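Local atomic coordinates of GTN Reductase (Agrobacterium tumefaciens, PDB entry 4JIP), a protein that probably binds FMN and acts as an oxidoreductase of the Old Yellow Enzyme-like family, and may reduce glyceryl trinitrate. Residues 99-104 with 181-186; 175-180 with 227-232. All coordinates share one frame; numbering follows the deposited sequence.

Contact 1: residues 99-104 with 181-186. With HBA (p-hydroxybenzaldehyde), chain C; FMN (flavin mononucleotide), chain B.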
ATOM      1  N   TRP A  99      -3.461  -4.125   5.286  1.00 10.43           N
ATOM      2  CA  TRP A  99      -3.497  -4.973   4.110  1.00 11.23           C
ATOM      3  C   TRP A  99      -4.470  -6.149   4.261  1.00 11.47           C
ATOM      4  O   TRP A  99      -4.625  -6.716   5.340  1.00 11.21           O
ATOM      5  CB  TRP A  99      -2.080  -5.509   3.889  1.00 11.46           C
ATOM      6  CG  TRP A  99      -1.783  -6.003   2.516  1.00 11.80           C
ATOM      7  CD1 TRP A  99      -2.551  -5.853   1.406  1.00 12.19           C
ATOM      8  CD2 TRP A  99      -0.615  -6.728   2.109  1.00 12.76           C
ATOM      9  NE1 TRP A  99      -1.935  -6.435   0.325  1.00 13.61           N
ATOM     10  CE2 TRP A  99      -0.747  -6.985   0.732  1.00 12.98           C
ATOM     11  CE3 TRP A  99       0.529  -7.186   2.777  1.00 12.34           C
ATOM     12  CZ2 TRP A  99       0.222  -7.680   0.005  1.00 12.71           C
ATOM     13  CZ3 TRP A  99       1.494  -7.870   2.050  1.00 13.16           C
ATOM     14  CH2 TRP A  99       1.333  -8.111   0.680  1.00 12.87           C
ATOM     15  N   HIS A 100      -5.128  -6.508   3.170  1.00 11.32           N
ATOM     16  CA  HIS A 100      -5.755  -7.817   3.072  1.00 11.12           C
ATOM     17  C   HIS A 100      -5.585  -8.286   1.636  1.00 12.77           C
ATOM     18  O   HIS A 100      -6.092  -7.660   0.696  1.00 12.33           O
ATOM     19  CB  HIS A 100      -7.231  -7.796   3.475  1.00 10.56           C
ATOM     20  CG  HIS A 100      -7.807  -9.155   3.718  1.00 12.73           C
ATOM     21  ND1 HIS A 100      -7.709 -10.184   2.801  1.00 11.70           N
ATOM     22  CD2 HIS A 100      -8.486  -9.667   4.779  1.00 13.96           C
ATOM     23  CE1 HIS A 100      -8.302 -11.261   3.286  1.00 12.08           C
ATOM     24  NE2 HIS A 100      -8.780 -10.976   4.478  1.00 12.50           N
ATOM     25  N   VAL A 101      -4.862  -9.388   1.476  1.00 11.88           N
ATOM     26  CA  VAL A 101      -4.474  -9.878   0.160  1.00 12.34           C
ATOM     27  C   VAL A 101      -5.607 -10.512  -0.633  1.00 12.32           C
ATOM     28  O   VAL A 101      -5.490 -10.693  -1.843  1.00 13.45           O
ATOM     29  CB  VAL A 101      -3.331 -10.897   0.263  1.00 12.03           C
ATOM     30  CG1 VAL A 101      -2.128 -10.270   0.934  1.00 12.59           C
ATOM     31  CG2 VAL A 101      -3.792 -12.121   1.040  1.00 12.96           C
ATOM     32  N   GLY A 102      -6.694 -10.863   0.038  1.00 11.61           N
ATOM     33  CA  GLY A 102      -7.765 -11.571  -0.628  1.00 12.45           C
ATOM     34  C   GLY A 102      -7.282 -12.887  -1.217  1.00 13.33           C
ATOM     35  O   GLY A 102      -6.662 -13.687  -0.512  1.00 14.40           O
ATOM     36  N   ARG A 103      -7.560 -13.105  -2.503  1.00 13.00           N
ATOM     37  CA  ARG A 103      -7.235 -14.366  -3.169  1.00 12.72           C
ATOM     38  C   ARG A 103      -5.734 -14.575  -3.402  1.00 12.55           C
ATOM     39  O   ARG A 103      -5.316 -15.667  -3.787  1.00 12.44           O
ATOM     40  CB  ARG A 103      -7.991 -14.488  -4.502  1.00 12.89           C
ATOM     41  CG  ARG A 103      -7.445 -13.584  -5.601  1.00 12.71           C
ATOM     42  CD  ARG A 103      -8.303 -13.564  -6.853  1.00 12.58           C
ATOM     43  NE  ARG A 103      -7.624 -12.834  -7.919  1.00 13.24           N
ATOM     44  CZ  ARG A 103      -7.808 -13.035  -9.220  1.00 13.21           C
ATOM     45  NH1 ARG A 103      -8.671 -13.951  -9.650  1.00 11.86           N
ATOM     46  NH2 ARG A 103      -7.119 -12.309 -10.094  1.00 13.84           N
ATOM     47  N   ILE A 104      -4.925 -13.542  -3.178  1.00 12.82           N
ATOM     48  CA  ILE A 104      -3.482 -13.672  -3.385  1.00 13.12           C
ATOM     49  C   ILE A 104      -2.836 -14.259  -2.140  1.00 14.14           C
ATOM     50  O   ILE A 104      -2.297 -13.532  -1.308  1.00 14.48           O
ATOM     51  CB  ILE A 104      -2.800 -12.327  -3.717  1.00 13.58           C
ATOM     52  CG1 ILE A 104      -3.604 -11.549  -4.770  1.00 13.31           C
ATOM     53  CG2 ILE A 104      -1.359 -12.554  -4.189  1.00 13.57           C
ATOM     54  CD1 ILE A 104      -3.863 -12.314  -6.072  1.00 12.66           C
ATOM     55  N   ASN A 181      -3.134  -2.924  -6.498  1.00 12.60           N
ATOM     56  CA  ASN A 181      -2.332  -4.077  -6.891  1.00 12.46           C
ATOM     57  C   ASN A 181      -3.027  -5.447  -6.838  1.00 12.60           C
ATOM     58  O   ASN A 181      -2.408  -6.458  -6.490  1.00 12.36           O
ATOM     59  CB  ASN A 181      -1.020  -4.077  -6.095  1.00 11.86           C
ATOM     60  CG  ASN A 181      -0.203  -2.815  -6.330  1.00 13.33           C
ATOM     61  OD1 ASN A 181      -0.308  -2.183  -7.389  1.00 12.83           O
ATOM     62  ND2 ASN A 181       0.611  -2.437  -5.346  1.00 13.35           N
ATOM     63  N   GLY A 182      -4.313  -5.477  -7.178  1.00 12.19           N
ATOM     64  CA  GLY A 182      -5.032  -6.734  -7.285  1.00 11.71           C
ATOM     65  C   GLY A 182      -5.326  -7.456  -5.976  1.00 11.72           C
ATOM     66  O   GLY A 182      -5.625  -8.654  -5.984  1.00 11.77           O
ATOM     67  N   TYR A 183      -5.253  -6.751  -4.849  1.00 11.44           N
ATOM     68  CA  TYR A 183      -5.586  -7.383  -3.571  1.00 11.49           C
ATOM     69  C   TYR A 183      -7.082  -7.308  -3.271  1.00 11.70           C
ATOM     70  O   TYR A 183      -7.857  -6.937  -4.156  1.00 11.86           O
ATOM     71  CB  TYR A 183      -4.702  -6.851  -2.442  1.00 11.23           C
ATOM     72  CG  TYR A 183      -3.270  -7.226  -2.711  1.00 12.51           C
ATOM     73  CD1 TYR A 183      -2.846  -8.539  -2.579  1.00 11.89           C
ATOM     74  CD2 TYR A 183      -2.360  -6.285  -3.178  1.00 12.96           C
ATOM     75  CE1 TYR A 183      -1.547  -8.894  -2.867  1.00 13.54           C
ATOM     76  CE2 TYR A 183      -1.059  -6.633  -3.467  1.00 12.56           C
ATOM     77  CZ  TYR A 183      -0.660  -7.936  -3.311  1.00 13.22           C
ATOM     78  OH  TYR A 183       0.632  -8.279  -3.600  1.00 14.71           O
ATOM     79  N   LEU A 184      -7.483  -7.682  -2.056  1.00 12.31           N
ATOM     80  CA  LEU A 184      -8.904  -7.893  -1.728  1.00 11.47           C
ATOM     81  C   LEU A 184      -9.843  -6.786  -2.199  1.00 11.59           C
ATOM     82  O   LEU A 184     -10.822  -7.056  -2.906  1.00 11.06           O
ATOM     83  CB  LEU A 184      -9.113  -8.105  -0.227  1.00 10.88           C
ATOM     84  CG  LEU A 184     -10.587  -8.307   0.146  1.00 10.72           C
ATOM     85  CD1 LEU A 184     -11.143  -9.560  -0.543  1.00 10.91           C
ATOM     86  CD2 LEU A 184     -10.784  -8.378   1.651  1.00  9.94           C
ATOM     87  N   ILE A 185      -9.549  -5.557  -1.784  1.00 10.55           N
ATOM     88  CA  ILE A 185     -10.420  -4.427  -2.073  1.00 10.79           C
ATOM     89  C   ILE A 185     -10.560  -4.229  -3.578  1.00 11.12           C
ATOM     90  O   ILE A 185     -11.654  -3.973  -4.076  1.00 10.82           O
ATOM     91  CB  ILE A 185      -9.919  -3.133  -1.405  1.00 10.85           C
ATOM     92  CG1 ILE A 185      -9.945  -3.281   0.117  1.00 10.91           C
ATOM     93  CG2 ILE A 185     -10.769  -1.951  -1.848  1.00 10.57           C
ATOM     94  CD1 ILE A 185      -9.401  -2.088   0.867  1.00 10.60           C
ATOM     95  N   GLU A 186      -9.455  -4.386  -4.296  1.00 10.05           N
ATOM     96  CA  GLU A 186      -9.475  -4.259  -5.743  1.00 11.32           C
ATOM     97  C   GLU A 186     -10.229  -5.407  -6.392  1.00 11.53           C
ATOM     98  O   GLU A 186     -10.830  -5.245  -7.452  1.00 11.51           O
ATOM     99  CB  GLU A 186      -8.059  -4.156  -6.320  1.00 11.81           C
ATOM    100  CG  GLU A 186      -7.974  -3.090  -7.401  1.00 12.86           C
ATOM    101  CD  GLU A 186      -6.619  -2.992  -8.073  1.00 13.27           C
ATOM    102  OE1 GLU A 186      -6.073  -1.870  -8.145  1.00 13.88           O
ATOM    103  OE2 GLU A 186      -6.116  -4.021  -8.565  1.00 13.65           O
TER
HETATM  104  C1' HBA C 402       5.551  -7.271  -4.203  1.00 18.64           C
HETATM  105  O1' HBA C 402       5.996  -8.131  -3.442  1.00 19.87           O
HETATM  106  C1  HBA C 402       4.301  -6.501  -3.890  1.00 15.03           C
HETATM  107  C2  HBA C 402       3.558  -6.743  -2.743  1.00 13.79           C
HETATM  108  C3  HBA C 402       2.411  -5.998  -2.493  1.00 13.77           C
HETATM  109  C4  HBA C 402       2.005  -5.016  -3.379  1.00 14.31           C
HETATM  110  C5  HBA C 402       2.743  -4.781  -4.525  1.00 14.99           C
HETATM  111  C6  HBA C 402       3.892  -5.518  -4.769  1.00 15.46           C
HETATM  112  O4  HBA C 402       0.861  -4.285  -3.141  1.00 13.54           O
HETATM  113  N1  FMN B 401       3.258  -1.871  -3.098  1.00 14.38           N
HETATM  114  C2  FMN B 401       2.317  -1.922  -2.082  1.00 13.58           C
HETATM  115  O2  FMN B 401       1.274  -1.264  -2.152  1.00 12.91           O
HETATM  116  N3  FMN B 401       2.514  -2.756  -1.004  1.00 12.92           N
HETATM  117  C4  FMN B 401       3.681  -3.482  -0.898  1.00 13.62           C
HETATM  118  O4  FMN B 401       3.854  -4.211   0.078  1.00 13.33           O
HETATM  119  C4A FMN B 401       4.617  -3.449  -1.927  1.00 13.93           C
HETATM  120  N5  FMN B 401       5.746  -4.233  -1.874  1.00 14.80           N
HETATM  121  C5A FMN B 401       6.748  -4.108  -2.825  1.00 15.34           C
HETATM  122  C6  FMN B 401       7.964  -4.769  -2.658  1.00 14.15           C
HETATM  123  C7  FMN B 401       8.978  -4.612  -3.591  1.00 14.90           C
HETATM  124  C7M FMN B 401      10.268  -5.359  -3.414  1.00 16.58           C
HETATM  125  C8  FMN B 401       8.790  -3.784  -4.691  1.00 14.81           C
HETATM  126  C8M FMN B 401       9.877  -3.624  -5.716  1.00 15.22           C
HETATM  127  C9  FMN B 401       7.581  -3.117  -4.853  1.00 14.29           C
HETATM  128  C9A FMN B 401       6.557  -3.261  -3.913  1.00 14.95           C
HETATM  129  N10 FMN B 401       5.362  -2.560  -4.028  1.00 14.53           N
HETATM  130  C10 FMN B 401       4.417  -2.620  -3.019  1.00 14.32           C
HETATM  131  C1' FMN B 401       5.159  -1.574  -5.146  1.00 14.70           C
HETATM  132  C2' FMN B 401       5.874  -0.244  -4.882  1.00 14.72           C
HETATM  133  O2' FMN B 401       5.285   0.415  -3.785  1.00 13.87           O
HETATM  134  C3' FMN B 401       5.825   0.666  -6.105  1.00 15.48           C
HETATM  135  O3' FMN B 401       4.485   0.758  -6.534  1.00 15.80           O
HETATM  136  C4' FMN B 401       6.694   0.129  -7.240  1.00 15.58           C
HETATM  137  O4' FMN B 401       7.945  -0.243  -6.702  1.00 16.10           O
HETATM  138  C5' FMN B 401       6.911   1.167  -8.344  1.00 14.90           C
HETATM  139  O5' FMN B 401       7.577   2.264  -7.767  1.00 15.84           O
HETATM  140  P   FMN B 401       9.108   2.631  -8.135  1.00 15.83           P
HETATM  141  O1P FMN B 401       9.423   3.910  -7.408  1.00 13.86           O
HETATM  142  O2P FMN B 401      10.021   1.519  -7.676  1.00 16.95           O
HETATM  143  O3P FMN B 401       9.244   2.820  -9.624  1.00 15.50           O
HETATM  144  O   HOH W   1      -6.917  -4.913  -0.340  1.00 10.53           O
HETATM  145  O   HOH W   2      -6.215 -10.426  -7.970  1.00 11.24           O

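Contact 2: residues 175-180 with 227-232. With FMN (flavin mononucleotide), chain B; HBA (p-hydroxybenzaldehyde), chain C.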
ATOM      1  N   VAL A 175      -2.873   5.549   8.832  1.00 14.40           N
ATOM      2  CA  VAL A 175      -2.782   4.378   7.968  1.00 13.45           C
ATOM      3  C   VAL A 175      -3.030   4.705   6.499  1.00 13.59           C
ATOM      4  O   VAL A 175      -3.715   5.672   6.162  1.00 13.11           O
ATOM      5  CB  VAL A 175      -3.774   3.280   8.386  1.00 14.52           C
ATOM      6  CG1 VAL A 175      -3.570   2.899   9.841  1.00 13.87           C
ATOM      7  CG2 VAL A 175      -5.199   3.734   8.147  1.00 12.83           C
ATOM      8  N   GLU A 176      -2.446   3.888   5.633  1.00 12.89           N
ATOM      9  CA  GLU A 176      -2.793   3.871   4.228  1.00 11.82           C
ATOM     10  C   GLU A 176      -3.557   2.589   3.965  1.00 12.52           C
ATOM     11  O   GLU A 176      -3.019   1.497   4.157  1.00 12.84           O
ATOM     12  CB  GLU A 176      -1.537   3.877   3.369  1.00 13.80           C
ATOM     13  CG  GLU A 176      -1.822   3.635   1.890  1.00 13.25           C
ATOM     14  CD  GLU A 176      -0.613   3.866   1.008  1.00 14.52           C
ATOM     15  OE1 GLU A 176      -0.125   5.012   0.942  1.00 15.59           O
ATOM     16  OE2 GLU A 176      -0.148   2.896   0.372  1.00 16.12           O
ATOM     17  N   ILE A 177      -4.809   2.707   3.543  1.00 11.59           N
ATOM     18  CA  ILE A 177      -5.578   1.528   3.174  1.00 11.33           C
ATOM     19  C   ILE A 177      -5.086   0.979   1.843  1.00 11.27           C
ATOM     20  O   ILE A 177      -5.171   1.656   0.817  1.00 10.69           O
ATOM     21  CB  ILE A 177      -7.081   1.827   3.062  1.00 11.32           C
ATOM     22  CG1 ILE A 177      -7.670   2.177   4.434  1.00 11.58           C
ATOM     23  CG2 ILE A 177      -7.810   0.633   2.466  1.00 10.26           C
ATOM     24  CD1 ILE A 177      -9.046   2.818   4.352  1.00 11.18           C
ATOM     25  N   HIS A 178      -4.562  -0.244   1.858  1.00 10.99           N
ATOM     26  CA  HIS A 178      -4.118  -0.882   0.623  1.00 11.24           C
ATOM     27  C   HIS A 178      -5.333  -1.327  -0.212  1.00 11.26           C
ATOM     28  O   HIS A 178      -5.983  -2.331   0.093  1.00 11.21           O
ATOM     29  CB  HIS A 178      -3.185  -2.068   0.916  1.00 10.49           C
ATOM     30  CG  HIS A 178      -2.410  -2.536  -0.274  1.00 12.09           C
ATOM     31  ND1 HIS A 178      -2.735  -2.192  -1.572  1.00 12.35           N
ATOM     32  CD2 HIS A 178      -1.304  -3.324  -0.367  1.00 11.67           C
ATOM     33  CE1 HIS A 178      -1.873  -2.745  -2.404  1.00 12.38           C
ATOM     34  NE2 HIS A 178      -0.999  -3.436  -1.702  1.00 12.71           N
ATOM     35  N   ALA A 179      -5.624  -0.569  -1.263  1.00 10.51           N
ATOM     36  CA  ALA A 179      -6.738  -0.859  -2.161  1.00 11.37           C
ATOM     37  C   ALA A 179      -6.211  -1.046  -3.581  1.00 12.40           C
ATOM     38  O   ALA A 179      -6.932  -0.850  -4.562  1.00 11.63           O
ATOM     39  CB  ALA A 179      -7.769   0.270  -2.120  1.00 10.89           C
ATOM     40  N   ALA A 180      -4.946  -1.436  -3.684  1.00 11.04           N
ATOM     41  CA  ALA A 180      -4.283  -1.452  -4.973  1.00 12.35           C
ATOM     42  C   ALA A 180      -3.757  -2.836  -5.328  1.00 12.08           C
ATOM     43  O   ALA A 180      -3.934  -3.791  -4.576  1.00 12.06           O
ATOM     44  CB  ALA A 180      -3.151  -0.424  -4.985  1.00 12.54           C
ATOM     45  N   THR A 227      -6.423   9.016   7.759  1.00 15.95           N
ATOM     46  CA  THR A 227      -6.726   7.872   6.904  1.00 14.88           C
ATOM     47  C   THR A 227      -6.411   8.140   5.438  1.00 14.59           C
ATOM     48  O   THR A 227      -7.008   9.019   4.819  1.00 14.81           O
ATOM     49  CB  THR A 227      -8.212   7.510   6.961  1.00 15.22           C
ATOM     50  OG1 THR A 227      -8.579   7.158   8.302  1.00 15.61           O
ATOM     51  CG2 THR A 227      -8.509   6.347   6.015  1.00 13.74           C
ATOM     52  N   GLY A 228      -5.486   7.370   4.877  1.00 13.75           N
ATOM     53  CA  GLY A 228      -5.190   7.460   3.457  1.00 13.47           C
ATOM     54  C   GLY A 228      -5.527   6.153   2.767  1.00 11.60           C
ATOM     55  O   GLY A 228      -5.921   5.195   3.421  1.00 11.37           O
ATOM     56  N   ILE A 229      -5.353   6.109   1.449  1.00 11.83           N
ATOM     57  CA  ILE A 229      -5.681   4.919   0.666  1.00 11.09           C
ATOM     58  C   ILE A 229      -4.836   4.868  -0.608  1.00 11.23           C
ATOM     59  O   ILE A 229      -4.584   5.897  -1.241  1.00 10.65           O
ATOM     60  CB  ILE A 229      -7.208   4.864   0.329  1.00 10.45           C
ATOM     61  CG1 ILE A 229      -7.574   3.605  -0.471  1.00 10.42           C
ATOM     62  CG2 ILE A 229      -7.635   6.111  -0.424  1.00  9.65           C
ATOM     63  CD1 ILE A 229      -9.081   3.337  -0.543  1.00  9.20           C
ATOM     64  N   ARG A 230      -4.380   3.678  -0.978  1.00 10.99           N
ATOM     65  CA  ARG A 230      -3.631   3.525  -2.219  1.00 12.21           C
ATOM     66  C   ARG A 230      -4.510   2.919  -3.305  1.00 11.72           C
ATOM     67  O   ARG A 230      -5.178   1.923  -3.073  1.00 12.12           O
ATOM     68  CB  ARG A 230      -2.393   2.654  -2.012  1.00 11.13           C
ATOM     69  CG  ARG A 230      -1.467   2.630  -3.222  1.00 11.80           C
ATOM     70  CD  ARG A 230      -0.136   1.955  -2.920  1.00 12.26           C
ATOM     71  NE  ARG A 230       0.985   2.698  -3.494  1.00 12.64           N
ATOM     72  CZ  ARG A 230       2.106   2.138  -3.937  1.00 12.65           C
ATOM     73  NH1 ARG A 230       2.257   0.824  -3.878  1.00 12.67           N
ATOM     74  NH2 ARG A 230       3.076   2.890  -4.443  1.00 13.38           N
ATOM     75  N   LEU A 231      -4.498   3.531  -4.484  1.00 12.41           N
ATOM     76  CA  LEU A 231      -5.236   3.034  -5.636  1.00 11.83           C
ATOM     77  C   LEU A 231      -4.282   2.783  -6.806  1.00 13.26           C
ATOM     78  O   LEU A 231      -3.217   3.398  -6.902  1.00 13.11           O
ATOM     79  CB  LEU A 231      -6.301   4.046  -6.049  1.00 12.23           C
ATOM     80  CG  LEU A 231      -7.314   4.395  -4.960  1.00 11.87           C
ATOM     81  CD1 LEU A 231      -8.095   5.664  -5.311  1.00 11.68           C
ATOM     82  CD2 LEU A 231      -8.255   3.232  -4.720  1.00 10.90           C
ATOM     83  N   SER A 232      -4.672   1.879  -7.692  1.00 12.15           N
ATOM     84  CA  SER A 232      -3.887   1.576  -8.880  1.00 13.56           C
ATOM     85  C   SER A 232      -4.848   1.235 -10.014  1.00 13.94           C
ATOM     86  O   SER A 232      -5.169   0.069 -10.242  1.00 14.65           O
ATOM     87  CB  SER A 232      -2.950   0.407  -8.602  1.00 13.68           C
ATOM     88  OG  SER A 232      -3.667  -0.698  -8.080  1.00 12.09           O
TER
HETATM   89  N1  FMN B 401       3.258  -1.871  -3.098  1.00 14.38           N
HETATM   90  C2  FMN B 401       2.317  -1.922  -2.082  1.00 13.58           C
HETATM   91  O2  FMN B 401       1.274  -1.264  -2.152  1.00 12.91           O
HETATM   92  N3  FMN B 401       2.514  -2.756  -1.004  1.00 12.92           N
HETATM   93  C4  FMN B 401       3.681  -3.482  -0.898  1.00 13.62           C
HETATM   94  O4  FMN B 401       3.854  -4.211   0.078  1.00 13.33           O
HETATM   95  C4A FMN B 401       4.617  -3.449  -1.927  1.00 13.93           C
HETATM   96  N5  FMN B 401       5.746  -4.233  -1.874  1.00 14.80           N
HETATM   97  C5A FMN B 401       6.748  -4.108  -2.825  1.00 15.34           C
HETATM   98  C6  FMN B 401       7.964  -4.769  -2.658  1.00 14.15           C
HETATM   99  C7  FMN B 401       8.978  -4.612  -3.591  1.00 14.90           C
HETATM  100  C7M FMN B 401      10.268  -5.359  -3.414  1.00 16.58           C
HETATM  101  C8  FMN B 401       8.790  -3.784  -4.691  1.00 14.81           C
HETATM  102  C8M FMN B 401       9.877  -3.624  -5.716  1.00 15.22           C
HETATM  103  C9  FMN B 401       7.581  -3.117  -4.853  1.00 14.29           C
HETATM  104  C9A FMN B 401       6.557  -3.261  -3.913  1.00 14.95           C
HETATM  105  N10 FMN B 401       5.362  -2.560  -4.028  1.00 14.53           N
HETATM  106  C10 FMN B 401       4.417  -2.620  -3.019  1.00 14.32           C
HETATM  107  C1' FMN B 401       5.159  -1.574  -5.146  1.00 14.70           C
HETATM  108  C2' FMN B 401       5.874  -0.244  -4.882  1.00 14.72           C
HETATM  109  O2' FMN B 401       5.285   0.415  -3.785  1.00 13.87           O
HETATM  110  C3' FMN B 401       5.825   0.666  -6.105  1.00 15.48           C
HETATM  111  O3' FMN B 401       4.485   0.758  -6.534  1.00 15.80           O
HETATM  112  C4' FMN B 401       6.694   0.129  -7.240  1.00 15.58           C
HETATM  113  O4' FMN B 401       7.945  -0.243  -6.702  1.00 16.10           O
HETATM  114  C5' FMN B 401       6.911   1.167  -8.344  1.00 14.90           C
HETATM  115  O5' FMN B 401       7.577   2.264  -7.767  1.00 15.84           O
HETATM  116  P   FMN B 401       9.108   2.631  -8.135  1.00 15.83           P
HETATM  117  O1P FMN B 401       9.423   3.910  -7.408  1.00 13.86           O
HETATM  118  O2P FMN B 401      10.021   1.519  -7.676  1.00 16.95           O
HETATM  119  O3P FMN B 401       9.244   2.820  -9.624  1.00 15.50           O
HETATM  120  C1' HBA C 402       5.551  -7.271  -4.203  1.00 18.64           C
HETATM  121  O1' HBA C 402       5.996  -8.131  -3.442  1.00 19.87           O
HETATM  122  C1  HBA C 402       4.301  -6.501  -3.890  1.00 15.03           C
HETATM  123  C2  HBA C 402       3.558  -6.743  -2.743  1.00 13.79           C
HETATM  124  C3  HBA C 402       2.411  -5.998  -2.493  1.00 13.77           C
HETATM  125  C4  HBA C 402       2.005  -5.016  -3.379  1.00 14.31           C
HETATM  126  C5  HBA C 402       2.743  -4.781  -4.525  1.00 14.99           C
HETATM  127  C6  HBA C 402       3.892  -5.518  -4.769  1.00 15.46           C
HETATM  128  O4  HBA C 402       0.861  -4.285  -3.141  1.00 13.54           O
HETATM  129  O   HOH W   3      -6.951   0.341  -7.076  1.00 11.52           O

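Contact 1: residues 99-104 with 181-186
Trp99, its CG anti to the backbone N (chi1 -160°), brings its indole edge to Tyr183, whose ring lies anti to the carbonyl carbon (chi1 -64°). The result is a T-shaped stack with planes at 84°, the indole presenting its edge to one face of the phenol ring. NE1 of Trp99 stands 3.4 Å from CG of Tyr183, and farther along that edge CZ2 of Trp99 comes equally near CZ of Tyr183. Val101 and Ile104 also pack on the phenol, Ile104 CB lying 3.8 Å from Tyr183 CE1.

Alongside, a backbone bond joins the segments. The N-H of Leu184 reaches His100 O over 3.1 Å, and a water that accepts from Ile185 N probably also donates to this oxygen. Leu184 CD2 lies over a face of the His100 imidazole in a CH-pi contact, 3.7 Å from its CG. That ring is steadied in its own plane by Gly102 N, which donates to ND1, and at NE2 by Gln61. Gly102 belongs to a type II' turn, Val101 to Ile104, whose backbone runs close against Leu184.

On the ligand side, Asn181 ND2 donates to O4 of the bound p-hydroxybenzaldehyde over 2.9 Å, and the Tyr183 hydroxyl is hydrogen-bonded to Tyr65. In the barrel, the contact joins the end of strand 94-99 and the loop after it to the start of helix 184-189, with Tyr183 as that helix's N-cap residue, while helices 150-169 and 204-222 pack on Leu184 from outside.

Contact 2: residues 175-180 with 227-232
Ile177 and Ile229 sit side by side in neighbouring parallel strands, and the tight part of the contact is centred on them. Gly228 N donates to Val175 O at 2.8 Å, Ile177 N to Gly228 O at 2.7 Å, and Arg230 N to Ile177 O at 2.8 Å. This is the parallel ladder expected in a beta/alpha barrel: Ile177 binds residues one step before and one step after its partner Ile229. On the same face, CB of Ile177 meets CG1 of Ile229 at 4.0 Å, and Ile229 CD1 reaches the methyl of Ala179.

Past His178 the pairing slackens. Ala179 N makes a weak bond of 3.1 Å to Arg230 O, and a water then bridges Ala179 O and Ser232 N where the backbones no longer pair directly. This end is still buried; its looseness lies in a bridging water and one weak, bent bond.

The other face holds Glu176, His178 and Arg230, and the last two reach the ligands. Arg230 leaves the strand extended and bends at chi3 (-137°), which carries NH1 to FMN O2 at 2.9 Å and also to the ribityl O2'. OE2 of Glu176 lies 4.0 Å from Arg230 NE but well out of the guanidinium plane, so no N-H points at it; the opposite charges probably attract, and OE2 rests against Arg230 CB, while OE1 is hydrogen-bonded to His265. His178 ND1 accepts from Ala180 N, and this probably orients NE2 to donate to O4 of the bound p-hydroxybenzaldehyde.

In the barrel, strands 94-99 and 263-267 continue the sheet on the two flanks, and helix 204-222 packs on Val175 and Thr227 from outside.

In the fold
Both contacts are buried, but they lie at different depths of the barrel. Contact 2 is part of the wall itself, strand against strand, nearer the centre of the chain and governed by backbone ladder bonds. Contact 1 is a loop-and-helix-start arrangement at and just past the strand ends, built mainly from aromatic edge-to-face and CH-pi packing with a single backbone bond across. They share one connection, since strand 174-178 leads on to helix 184-189. Ser232 OG of contact 2 accepts from Asn181 N and is also hydrogen-bonded to Glu186 OE1, and His178 stacks on Trp99 and meets Tyr183. Together they line the pocket holding p-hydroxybenzaldehyde beside FMN.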